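Halocarboxylic acid dehalogenase DehI (Pseudomonas putida, PDB 3BJX) probably hydrolyses the carbon-halogen bond of alpha-halocarboxylic acids, as a Group I haloacid dehalogenase with an all-helical fold. Local coordinates at residues A[141-146]-A[272-277]; A[65-70]-A[254-259]. All blocks are in the same frame, centred on the assembly; numbering follows the deposited sequence.

Contact 1. Residues A[141-146]-A[272-277]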
loop_
_atom_site.group_PDB
_atom_site.type_symbol
_atom_site.label_atom_id
_atom_site.label_comp_id
_atom_site.label_asym_id
_atom_site.label_seq_id
_atom_site.Cartn_x
_atom_site.Cartn_y
_atom_site.Cartn_z
ATOM N N GLU A 141 0.819 -11.289 -4.850
ATOM C CA GLU A 141 -0.331 -12.178 -4.849
ATOM C C GLU A 141 -0.049 -13.533 -4.174
ATOM O O GLU A 141 -0.856 -14.022 -3.367
ATOM C CB GLU A 141 -0.802 -12.334 -6.296
ATOM C CG GLU A 141 -2.296 -12.423 -6.517
ATOM C CD GLU A 141 -3.118 -11.376 -5.790
ATOM O OE1 GLU A 141 -2.694 -10.214 -5.658
ATOM O OE2 GLU A 141 -4.229 -11.731 -5.367
ATOM N N SER A 142 1.106 -14.129 -4.481
ATOM C CA SER A 142 1.508 -15.402 -3.878
ATOM C C SER A 142 1.925 -15.239 -2.405
ATOM O O SER A 142 1.610 -16.087 -1.549
ATOM C CB SER A 142 2.599 -16.093 -4.701
ATOM O OG SER A 142 3.722 -15.249 -4.900
HETATM N N MSE A 143 2.626 -14.143 -2.118
HETATM C CA MSE A 143 2.896 -13.726 -0.744
HETATM C C MSE A 143 1.629 -13.754 0.098
HETATM O O MSE A 143 1.655 -14.151 1.256
HETATM C CB MSE A 143 3.484 -12.316 -0.726
HETATM C CG MSE A 143 3.830 -11.784 0.647
HETATM SE SE MSE A 143 5.040 -12.990 1.621
HETATM C CE MSE A 143 6.415 -13.215 0.242
ATOM N N GLN A 144 0.519 -13.340 -0.500
ATOM C CA GLN A 144 -0.779 -13.357 0.176
ATOM C C GLN A 144 -1.650 -14.630 -0.041
ATOM O O GLN A 144 -2.850 -14.590 0.167
ATOM C CB GLN A 144 -1.560 -12.076 -0.148
ATOM C CG GLN A 144 -0.896 -10.815 0.372
ATOM C CD GLN A 144 -1.674 -9.578 -0.037
ATOM O OE1 GLN A 144 -2.875 -9.655 -0.250
ATOM N NE2 GLN A 144 -0.992 -8.432 -0.149
HETATM N N MSE A 145 -1.034 -15.746 -0.434
HETATM C CA MSE A 145 -1.728 -17.049 -0.562
HETATM C C MSE A 145 -2.906 -17.075 -1.568
HETATM O O MSE A 145 -3.964 -17.686 -1.321
HETATM C CB MSE A 145 -2.220 -17.525 0.812
HETATM C CG MSE A 145 -1.245 -17.304 1.943
HETATM SE SE MSE A 145 0.094 -18.693 1.952
HETATM C CE MSE A 145 -1.033 -20.253 2.358
ATOM N N ARG A 146 -2.727 -16.379 -2.679
ATOM C CA ARG A 146 -3.674 -16.441 -3.780
ATOM C C ARG A 146 -2.930 -16.966 -4.998
ATOM O O ARG A 146 -1.709 -16.789 -5.102
ATOM C CB ARG A 146 -4.385 -15.090 -4.010
ATOM C CG ARG A 146 -5.508 -14.823 -2.978
ATOM C CD ARG A 146 -6.325 -13.552 -3.280
ATOM N NE ARG A 146 -5.521 -12.340 -3.172
ATOM C CZ ARG A 146 -5.412 -11.576 -2.087
ATOM N NH1 ARG A 146 -6.069 -11.874 -0.966
ATOM N NH2 ARG A 146 -4.631 -10.493 -2.129
ATOM N N GLY A 272 6.491 -7.369 6.817
ATOM C CA GLY A 272 7.089 -6.180 6.186
ATOM C C GLY A 272 7.170 -6.400 4.693
ATOM O O GLY A 272 6.849 -5.526 3.896
ATOM N N LEU A 273 7.600 -7.596 4.331
ATOM C CA LEU A 273 7.587 -8.070 2.964
ATOM C C LEU A 273 6.175 -7.993 2.305
ATOM O O LEU A 273 6.043 -7.547 1.151
ATOM C CB LEU A 273 8.098 -9.510 2.963
ATOM C CG LEU A 273 8.175 -10.218 1.631
ATOM C CD1 LEU A 273 9.016 -9.384 0.698
ATOM C CD2 LEU A 273 8.793 -11.616 1.858
ATOM N N THR A 274 5.151 -8.441 3.032
ATOM C CA THR A 274 3.765 -8.375 2.552
ATOM C C THR A 274 3.370 -6.937 2.289
ATOM O O THR A 274 2.789 -6.654 1.238
ATOM C CB THR A 274 2.755 -8.970 3.563
ATOM O OG1 THR A 274 3.067 -10.342 3.802
ATOM C CG2 THR A 274 1.313 -8.849 3.063
ATOM N N GLY A 275 3.676 -6.053 3.242
ATOM C CA GLY A 275 3.351 -4.620 3.163
ATOM C C GLY A 275 4.135 -3.922 2.067
ATOM O O GLY A 275 3.621 -3.036 1.397
ATOM N N VAL A 276 5.374 -4.343 1.870
ATOM C CA VAL A 276 6.248 -3.772 0.841
ATOM C C VAL A 276 5.740 -4.106 -0.572
ATOM O O VAL A 276 5.674 -3.228 -1.441
ATOM C CB VAL A 276 7.720 -4.231 1.049
ATOM C CG1 VAL A 276 8.575 -3.963 -0.170
ATOM C CG2 VAL A 276 8.323 -3.522 2.230
ATOM N N LEU A 277 5.338 -5.360 -0.769
ATOM C CA LEU A 277 4.764 -5.823 -2.044
ATOM C C LEU A 277 3.447 -5.134 -2.388
ATOM O O LEU A 277 3.271 -4.670 -3.519
ATOM C CB LEU A 277 4.613 -7.347 -2.056
ATOM C CG LEU A 277 5.967 -8.063 -2.203
ATOM C CD1 LEU A 277 5.913 -9.449 -1.592
ATOM C CD2 LEU A 277 6.458 -8.086 -3.683
HETATM O O HOH W 1 1.911 -8.492 -0.402
#
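The last turn of helix 112-143 and the loop after it meet one face of helix 267-299, with the CA atoms of M143 and T274 6.3 Å apart. M143, a selenomethionine, carries most of the contact. Its CG stands opposite the backbone N (chi1 -179°), which sends the chain out across the gap. There M143 CG lies 3.6 Å from T274 OG1 and touches CD1 of L277. The chain bends twice and lays M143 CE against CD2 of L273, a tight carbon pair at 3.3 Å. Y63 of helix 63-71 packs on M143, L273 and L277. T274 OG1 bonds to the carbonyl of L270 within its own helix. Helix 112-143 ends in a Schellman motif with M145 at C-prime: R146 N bonds to E141 O and M145 N to S142 O. Q144 reaches across with an extended side chain. Q144 CG and NE2 both lie 4.0 Å from T274 CG2, on the same side of it. A water accepts from Q144 NE2 at 2.9 Å and donates to T274 O at 2.6 Å. R146 NE meets E141 OE2 at 2.6 Å in a nearly straight salt bridge. R146 NH1 pairs with D194 of the second subunit.

Contact 2. Residues A[65-70]-A[254-259]. With SO4 (sulfate ion), chain G.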
loop_
_atom_site.group_PDB
_atom_site.type_symbol
_atom_site.label_atom_id
_atom_site.label_comp_id
_atom_site.label_asym_id
_atom_site.label_seq_id
_atom_site.Cartn_x
_atom_site.Cartn_y
_atom_site.Cartn_z
ATOM N N PRO A 65 16.541 -13.439 -4.357
ATOM C CA PRO A 65 17.128 -14.464 -5.218
ATOM C C PRO A 65 16.185 -15.640 -5.478
ATOM O O PRO A 65 16.096 -16.115 -6.628
ATOM C CB PRO A 65 18.360 -14.914 -4.428
ATOM C CG PRO A 65 18.748 -13.676 -3.654
ATOM C CD PRO A 65 17.420 -13.128 -3.216
ATOM N N LEU A 66 15.495 -16.091 -4.420
ATOM C CA LEU A 66 14.546 -17.187 -4.514
ATOM C C LEU A 66 13.312 -16.769 -5.300
ATOM O O LEU A 66 12.976 -17.415 -6.288
ATOM C CB LEU A 66 14.155 -17.694 -3.124
ATOM C CG LEU A 66 13.001 -18.704 -3.065
ATOM C CD1 LEU A 66 13.439 -20.118 -3.442
ATOM C CD2 LEU A 66 12.372 -18.665 -1.679
ATOM N N ALA A 67 12.654 -15.686 -4.862
ATOM C CA ALA A 67 11.513 -15.106 -5.568
ATOM C C ALA A 67 11.756 -14.896 -7.063
ATOM O O ALA A 67 10.922 -15.257 -7.895
ATOM C CB ALA A 67 11.090 -13.817 -4.922
ATOM N N TRP A 68 12.894 -14.332 -7.427
ATOM C CA TRP A 68 13.199 -14.178 -8.852
ATOM C C TRP A 68 13.377 -15.509 -9.606
ATOM O O TRP A 68 12.908 -15.660 -10.739
ATOM C CB TRP A 68 14.425 -13.285 -9.055
ATOM C CG TRP A 68 14.853 -13.242 -10.470
ATOM C CD1 TRP A 68 16.000 -13.745 -10.991
ATOM C CD2 TRP A 68 14.109 -12.698 -11.571
ATOM N NE1 TRP A 68 16.027 -13.541 -12.358
ATOM C CE2 TRP A 68 14.877 -12.894 -12.730
ATOM C CE3 TRP A 68 12.871 -12.051 -11.686
ATOM C CZ2 TRP A 68 14.455 -12.460 -13.972
ATOM C CZ3 TRP A 68 12.457 -11.640 -12.927
ATOM C CH2 TRP A 68 13.242 -11.841 -14.048
ATOM N N ARG A 69 14.052 -16.468 -8.971
ATOM C CA ARG A 69 14.317 -17.789 -9.546
ATOM C C ARG A 69 13.019 -18.521 -9.917
ATOM O O ARG A 69 12.971 -19.284 -10.879
ATOM C CB ARG A 69 15.134 -18.602 -8.539
ATOM C CG ARG A 69 15.434 -20.064 -8.905
ATOM C CD ARG A 69 16.191 -20.773 -7.776
ATOM N NE ARG A 69 17.219 -19.901 -7.205
ATOM C CZ ARG A 69 17.384 -19.651 -5.906
ATOM N NH1 ARG A 69 16.621 -20.237 -4.985
ATOM N NH2 ARG A 69 18.348 -18.822 -5.528
ATOM N N ARG A 70 11.965 -18.260 -9.162
ATOM C CA ARG A 70 10.696 -18.944 -9.343
ATOM C C ARG A 70 9.752 -18.227 -10.337
ATOM O O ARG A 70 8.777 -18.817 -10.806
ATOM C CB ARG A 70 10.028 -19.132 -7.981
ATOM C CG ARG A 70 10.994 -19.612 -6.907
ATOM C CD ARG A 70 11.088 -21.121 -6.875
ATOM N NE ARG A 70 9.929 -21.610 -6.158
ATOM C CZ ARG A 70 9.950 -22.242 -4.994
ATOM N NH1 ARG A 70 11.091 -22.557 -4.385
ATOM N NH2 ARG A 70 8.793 -22.584 -4.459
ATOM N N ALA A 254 4.884 -18.482 -10.773
ATOM C CA ALA A 254 5.652 -17.302 -10.472
ATOM C C ALA A 254 5.468 -17.048 -8.990
ATOM O O ALA A 254 4.588 -17.647 -8.348
ATOM C CB ALA A 254 5.158 -16.132 -11.289
ATOM N N GLY A 255 6.314 -16.190 -8.433
ATOM C CA GLY A 255 6.215 -15.836 -7.020
ATOM C C GLY A 255 6.597 -16.968 -6.093
ATOM O O GLY A 255 7.101 -17.998 -6.539
ATOM N N VAL A 256 6.380 -16.752 -4.797
ATOM C CA VAL A 256 6.603 -17.770 -3.754
ATOM C C VAL A 256 5.617 -17.532 -2.602
ATOM O O VAL A 256 5.468 -16.405 -2.107
ATOM C CB VAL A 256 8.140 -17.914 -3.322
ATOM C CG1 VAL A 256 8.819 -16.584 -3.084
ATOM C CG2 VAL A 256 8.327 -18.839 -2.125
ATOM N N GLN A 257 4.896 -18.590 -2.230
ATOM C CA GLN A 257 3.809 -18.502 -1.246
ATOM C C GLN A 257 4.404 -18.245 0.131
ATOM O O GLN A 257 5.527 -18.687 0.404
ATOM C CB GLN A 257 2.968 -19.779 -1.246
ATOM C CG GLN A 257 2.441 -20.213 -2.624
ATOM C CD GLN A 257 1.036 -19.688 -2.940
ATOM O OE1 GLN A 257 0.085 -19.943 -2.189
ATOM N NE2 GLN A 257 0.894 -18.980 -4.073
ATOM N N ARG A 258 3.670 -17.530 0.983
ATOM C CA ARG A 258 4.154 -17.147 2.310
ATOM C C ARG A 258 4.409 -18.335 3.242
ATOM O O ARG A 258 5.268 -18.257 4.129
ATOM C CB ARG A 258 3.199 -16.153 2.970
ATOM C CG ARG A 258 3.348 -16.012 4.473
ATOM C CD ARG A 258 2.493 -14.871 5.028
ATOM N NE ARG A 258 1.058 -15.006 4.751
ATOM C CZ ARG A 258 0.236 -15.829 5.398
ATOM N NH1 ARG A 258 0.692 -16.633 6.366
ATOM N NH2 ARG A 258 -1.049 -15.861 5.067
ATOM N N SER A 259 3.657 -19.416 3.049
ATOM C CA SER A 259 3.881 -20.645 3.794
ATOM C C SER A 259 5.296 -21.206 3.559
ATOM O O SER A 259 5.917 -21.763 4.474
ATOM C CB SER A 259 2.808 -21.694 3.455
ATOM O OG SER A 259 2.667 -21.884 2.054
HETATM S S SO4 G . 14.446 -23.785 -5.337
HETATM O O1 SO4 G . 15.700 -23.046 -5.202
HETATM O O2 SO4 G . 14.700 -25.101 -5.927
HETATM O O3 SO4 G . 13.819 -23.929 -4.021
HETATM O O4 SO4 G . 13.555 -23.033 -6.221
HETATM O O HOH W 2 7.195 -20.914 -6.007
#
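R70, near the end of helix 63-71, packs against residues 254-259, part of the loop between helix 230-248 and helix 267-299 in this all-helical fold. The backbones come close, with CA atoms 5.5 Å apart at A67 and G255. G255 has a positive phi (70°), and its N bonds to S71 OG. R70 CB lies 3.5 Å from G255 O. CG follows, turned away from the carbonyl carbon (chi1 -44°), and two bends swing the chain round to a sulfate. R70 CD passes 3.2 Å from sulfate O4. NE lies near a water. At the tip the two nitrogens part: NH1 bonds to sulfate O4, and NH2 gives a hydrogen to that water, which donates to G255 O. NH2 also forms a salt bridge with E260. R69 NH1 bonds to sulfate O1, so two arginines of one helix share an anion that probably came from the crystallisation liquor. One turn back on the helix, at L66 and A67, the contact is apolar. V256 points its CG1 at CA and CB of A67 and its CG2 at CD2 of L66, whose side chain it crosses at about a right angle. Y63 also touches V256, and L139 of helix 112-143 touches A67. Backbone also meets backbone: A254 CA sits 3.5 Å from R70 O in a CA-H...O contact with an angle of 153° at the hydrogen.

Contacts 1 and 2 are neighbours, with centres about 11 Å apart, and their segments alternate along the chain. The end of helix 112-143 in contact 1 runs beside the loop 254-259 of contact 2. S142 OG lies 3.1 Å from V256 N and 3.3 Å from G255 CA. It hydrogen-bonds to A138 O in its own helix and weakly to V256 O, which ties the two contacts together. M143 O is 3.1 Å from R258 CB. Y63 packs on both contacts. Both contacts reach the second subunit: R258 packs on its Y21 and T274 on its F22. The sulfate lies in contact 2 and does not by itself mark the active site.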